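Local coordinates for protein Lip_vut3, C2L (Metagenome, PDB 6NKD) that hydrolyses lipid esters as a lipase of the GDSL family, at the interface of chains A and B and the interface of chains C and B. Coordinates in Å, arbitrary orientation; residue numbers count along the deposited sequence, not the author numbering. Chains: chain A/B/C, Lip_vut3, C2L.

Contact 1 and contact 2 illustrate how one surface element can serve unlike partners in a crystal assembly. Their C-alpha centres lie about 41 Å apart, and chain B takes part in both. The shared element is helix 81-94: in contact 1 A:Glu89 and A:Glu92 of that helix meet loops of chain B, one of which carries the catalytic aspartate, whereas in contact 2 C:Glu89 and C:Glu92 face helix 103-122 of chain B. Contact 1 belongs to a two-fold pairing, contact 2 to a less regular one; either may be a product of crystal packing and not a biological interface.

Contact 1: the interface of chains A and B. Residues chain A 85, 88-89, 92, 140, 143, 188; chain B 17, 184-186.
B:Ile185 meets chain A from a loop in which B:Ser184 is extended and B:Ile185 then takes a helix-like turn (phi -67°, psi -21°), which points its side chain toward helix 81-94 of chain A. That side chain is the wedge of the contact. With CG1 held between the backbone N and the carbonyl carbon (chi1 58°), its CD1 methyl lies over one face of the A:Phe140 ring, offset toward the rim and 3.7 Å from CZ, the two side chains crossing at about a right angle. The same methyl meets A:Leu85 CD2 at 4.0 Å, where A:Leu85 and B:Ile185 lie alongside each other, running opposite ways, and it also touches A:Leu88 CB. The other branch, CG2, rests against the aliphatic CG of A:Glu92 at 3.7 Å. Beside this apolar cluster, A:Glu89 stretches out beyond CG and lays its carboxylate along B:Gly17, whose CA is 3.6 Å from CD. The B:Ser184 hydroxyl OG donates to B:Gly17 O, in the carbonyl plane on a lone pair, which ties the two loops of chain B together; its longer approach to A:Glu89 OE2, 3.3 Å, is weak and can at most share that hydrogen. A:Val188 CG1 packs on B:Asp186 CB at 3.6 Å. In the GDSL hydrolase fold, the contact uses one side of helix 81-94 and loops around 140 and 188 of one copy, against the loop of the other that bears the catalytic aspartate; its centre is about 13 Å from the nucleophile A:Ser11.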
# COMPACT_ATOMS: atom_id res chain seq x y z
N LEU A 85 -14.67 3.86 -8.94
CA LEU A 85 -15.28 2.74 -8.22
C LEU A 85 -15.79 3.18 -6.86
O LEU A 85 -16.95 2.94 -6.51
CB LEU A 85 -14.26 1.60 -8.08
CG LEU A 85 -14.75 0.15 -8.17
CD1 LEU A 85 -13.62 -0.81 -7.82
CD2 LEU A 85 -15.97 -0.11 -7.30
N LEU A 88 -18.88 5.41 -7.33
CA LEU A 88 -20.10 4.64 -7.56
C LEU A 88 -20.59 4.00 -6.27
O LEU A 88 -21.80 3.96 -6.01
CB LEU A 88 -19.85 3.58 -8.63
CG LEU A 88 -19.73 4.06 -10.07
CD1 LEU A 88 -18.94 3.07 -10.90
CD2 LEU A 88 -21.12 4.27 -10.67
N GLU A 89 -19.67 3.50 -5.45
CA GLU A 89 -20.06 2.86 -4.20
C GLU A 89 -20.72 3.84 -3.24
O GLU A 89 -21.62 3.46 -2.49
CB GLU A 89 -18.84 2.21 -3.54
CG GLU A 89 -18.30 1.01 -4.30
CD GLU A 89 -16.93 0.57 -3.81
OE1 GLU A 89 -16.26 1.37 -3.13
OE2 GLU A 89 -16.54 -0.58 -4.09
N GLU A 92 -24.05 4.06 -4.64
CA GLU A 92 -24.82 2.85 -4.37
C GLU A 92 -25.46 2.88 -2.99
O GLU A 92 -26.52 2.27 -2.79
CB GLU A 92 -23.94 1.61 -4.52
CG GLU A 92 -23.47 1.34 -5.94
CD GLU A 92 -24.62 1.08 -6.90
OE1 GLU A 92 -25.67 0.57 -6.45
OE2 GLU A 92 -24.48 1.39 -8.10
N PHE A 140 -19.15 -2.34 -15.36
CA PHE A 140 -20.58 -2.44 -15.05
C PHE A 140 -21.36 -1.84 -16.22
O PHE A 140 -21.80 -0.69 -16.16
CB PHE A 140 -20.91 -1.71 -13.75
CG PHE A 140 -19.86 -1.84 -12.69
CD1 PHE A 140 -19.84 -2.93 -11.83
CD2 PHE A 140 -18.89 -0.86 -12.54
CE1 PHE A 140 -18.87 -3.04 -10.86
CE2 PHE A 140 -17.91 -0.97 -11.56
CZ PHE A 140 -17.91 -2.06 -10.72
N ILE A 143 -25.06 -0.63 -15.26
CA ILE A 143 -25.20 0.64 -14.55
C ILE A 143 -24.92 1.77 -15.53
O ILE A 143 -23.81 1.91 -16.03
CB ILE A 143 -24.25 0.70 -13.34
CG1 ILE A 143 -24.42 -0.55 -12.47
CG2 ILE A 143 -24.51 1.96 -12.53
CD1 ILE A 143 -23.53 -0.57 -11.25
N VAL A 188 -14.21 -6.59 -11.45
CA VAL A 188 -13.71 -5.22 -11.50
C VAL A 188 -12.30 -5.14 -12.05
O VAL A 188 -11.92 -4.09 -12.60
CB VAL A 188 -13.78 -4.54 -10.12
CG1 VAL A 188 -15.23 -4.29 -9.74
CG2 VAL A 188 -13.08 -5.38 -9.07
N GLY B 17 -15.36 -1.30 -0.57
CA GLY B 17 -16.65 -1.74 -1.03
C GLY B 17 -17.80 -0.84 -0.60
O GLY B 17 -18.77 -0.69 -1.36
N SER B 184 -20.70 -5.49 -2.19
CA SER B 184 -20.63 -4.30 -3.01
C SER B 184 -20.74 -4.67 -4.49
O SER B 184 -20.88 -5.85 -4.86
CB SER B 184 -19.33 -3.54 -2.73
OG SER B 184 -19.15 -2.47 -3.64
N ILE B 185 -20.67 -3.66 -5.36
CA ILE B 185 -20.78 -3.91 -6.79
C ILE B 185 -19.58 -4.69 -7.31
O ILE B 185 -19.68 -5.32 -8.37
CB ILE B 185 -20.96 -2.59 -7.56
CG1 ILE B 185 -19.78 -1.65 -7.30
CG2 ILE B 185 -22.27 -1.93 -7.19
CD1 ILE B 185 -19.85 -0.35 -8.07
N ASP B 186 -18.46 -4.68 -6.59
CA ASP B 186 -17.32 -5.52 -6.96
C ASP B 186 -17.52 -6.97 -6.56
O ASP B 186 -16.75 -7.83 -7.00
CB ASP B 186 -16.03 -4.98 -6.33
CG ASP B 186 -16.10 -4.92 -4.82
OD1 ASP B 186 -17.14 -5.27 -4.23
OD2 ASP B 186 -15.09 -4.50 -4.21

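Contact 2: the interface of chains C and B. Residues chain C 89, 92-93; chain B 116-117, 120.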
# COMPACT_ATOMS: atom_id res chain seq x y z
N GLU C 89 7.69 -17.09 18.65
CA GLU C 89 6.42 -16.95 19.35
C GLU C 89 5.91 -18.28 19.86
O GLU C 89 5.28 -18.34 20.92
CB GLU C 89 5.39 -16.30 18.43
CG GLU C 89 5.82 -14.95 17.85
CD GLU C 89 6.14 -13.93 18.92
OE1 GLU C 89 5.48 -13.93 19.98
OE2 GLU C 89 7.07 -13.12 18.71
N GLU C 92 7.94 -19.04 22.90
CA GLU C 92 7.54 -18.22 24.04
C GLU C 92 6.41 -18.85 24.83
O GLU C 92 6.31 -18.65 26.04
CB GLU C 92 7.14 -16.82 23.56
CG GLU C 92 6.97 -15.80 24.67
CD GLU C 92 8.29 -15.22 25.14
OE1 GLU C 92 8.29 -14.46 26.13
OE2 GLU C 92 9.33 -15.52 24.51
N LYS C 93 5.55 -19.63 24.16
CA LYS C 93 4.42 -20.26 24.84
C LYS C 93 4.74 -21.69 25.29
O LYS C 93 4.38 -22.08 26.40
CB LYS C 93 3.19 -20.27 23.93
CG LYS C 93 1.90 -20.64 24.65
CD LYS C 93 0.67 -20.57 23.74
CE LYS C 93 0.47 -21.87 22.97
NZ LYS C 93 -0.84 -21.89 22.25
N GLU B 116 0.13 -14.42 20.27
CA GLU B 116 1.15 -14.55 21.31
C GLU B 116 1.90 -13.24 21.50
O GLU B 116 2.21 -12.86 22.64
CB GLU B 116 2.11 -15.69 20.98
CG GLU B 116 3.26 -15.86 21.97
CD GLU B 116 2.79 -16.20 23.37
OE1 GLU B 116 1.68 -16.76 23.52
OE2 GLU B 116 3.53 -15.92 24.33
N LYS B 117 2.20 -12.53 20.41
CA LYS B 117 2.86 -11.24 20.52
C LYS B 117 1.97 -10.23 21.23
O LYS B 117 2.46 -9.40 22.01
CB LYS B 117 3.27 -10.73 19.14
CG LYS B 117 4.10 -9.45 19.18
CD LYS B 117 5.53 -9.72 18.71
CE LYS B 117 6.42 -8.51 18.93
NZ LYS B 117 6.63 -8.23 20.38
N GLU B 120 2.39 -10.92 24.83
CA GLU B 120 3.64 -10.41 25.37
C GLU B 120 3.56 -8.91 25.62
O GLU B 120 4.05 -8.41 26.64
CB GLU B 120 4.80 -10.73 24.43
CG GLU B 120 5.01 -12.21 24.18
CD GLU B 120 6.22 -12.47 23.30
OE1 GLU B 120 7.15 -11.63 23.29
OE2 GLU B 120 6.25 -13.52 22.63
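Helix 81-94 of chain C meets helix 103-122 of chain B, C:Glu89, C:Glu92 and C:Lys93 near the end of the first facing B:Glu116, B:Lys117 and B:Glu120 of the second. This is a helix-to-helix contact between two copies of a GDSL-family lipase, and a case in which acids predominate on both faces, each with a lysine among them. B:Glu116 leads from chain B: with CG anti to the backbone N (chi1 177°) and a bend at chi2, it lays its CG against the carbonyl oxygen O of C:Glu89 at 3.4 Å. Its carboxylate then turns toward the neighbouring turn of the chain C helix, OE2 passing 3.5 Å from C:Glu92 CG and OE1 3.8 Å from C:Lys93 CB, so it is the aliphatic part of the lysine that it meets; the ammonium NZ stays 5.9 Å from OE1. An alanine in place of B:Glu116 would probably leave the C:Glu89 carbonyl and the C:Glu92 and C:Lys93 methylenes without their cover and open a gap between the helices. From the next turn of the same helix, B:Glu120 extends beyond CG and meets C:Glu92 tip to tip, their carboxylate planes stacked at 27°, with CD 3.7 Å from C:Glu92 CG. The 2.8 Å approach of B:Glu120 OE2 to C:Glu89 OE1 is a clash of two acceptors and too doubtful to interpret. C:Glu89 bends at chi2 (-59°), which brings its carboxylate across B:Lys117, OE2 reaching the aliphatic CD at 3.7 Å. The lysine's NZ, too distant for a salt bridge, might still soften the crowding of negative charge.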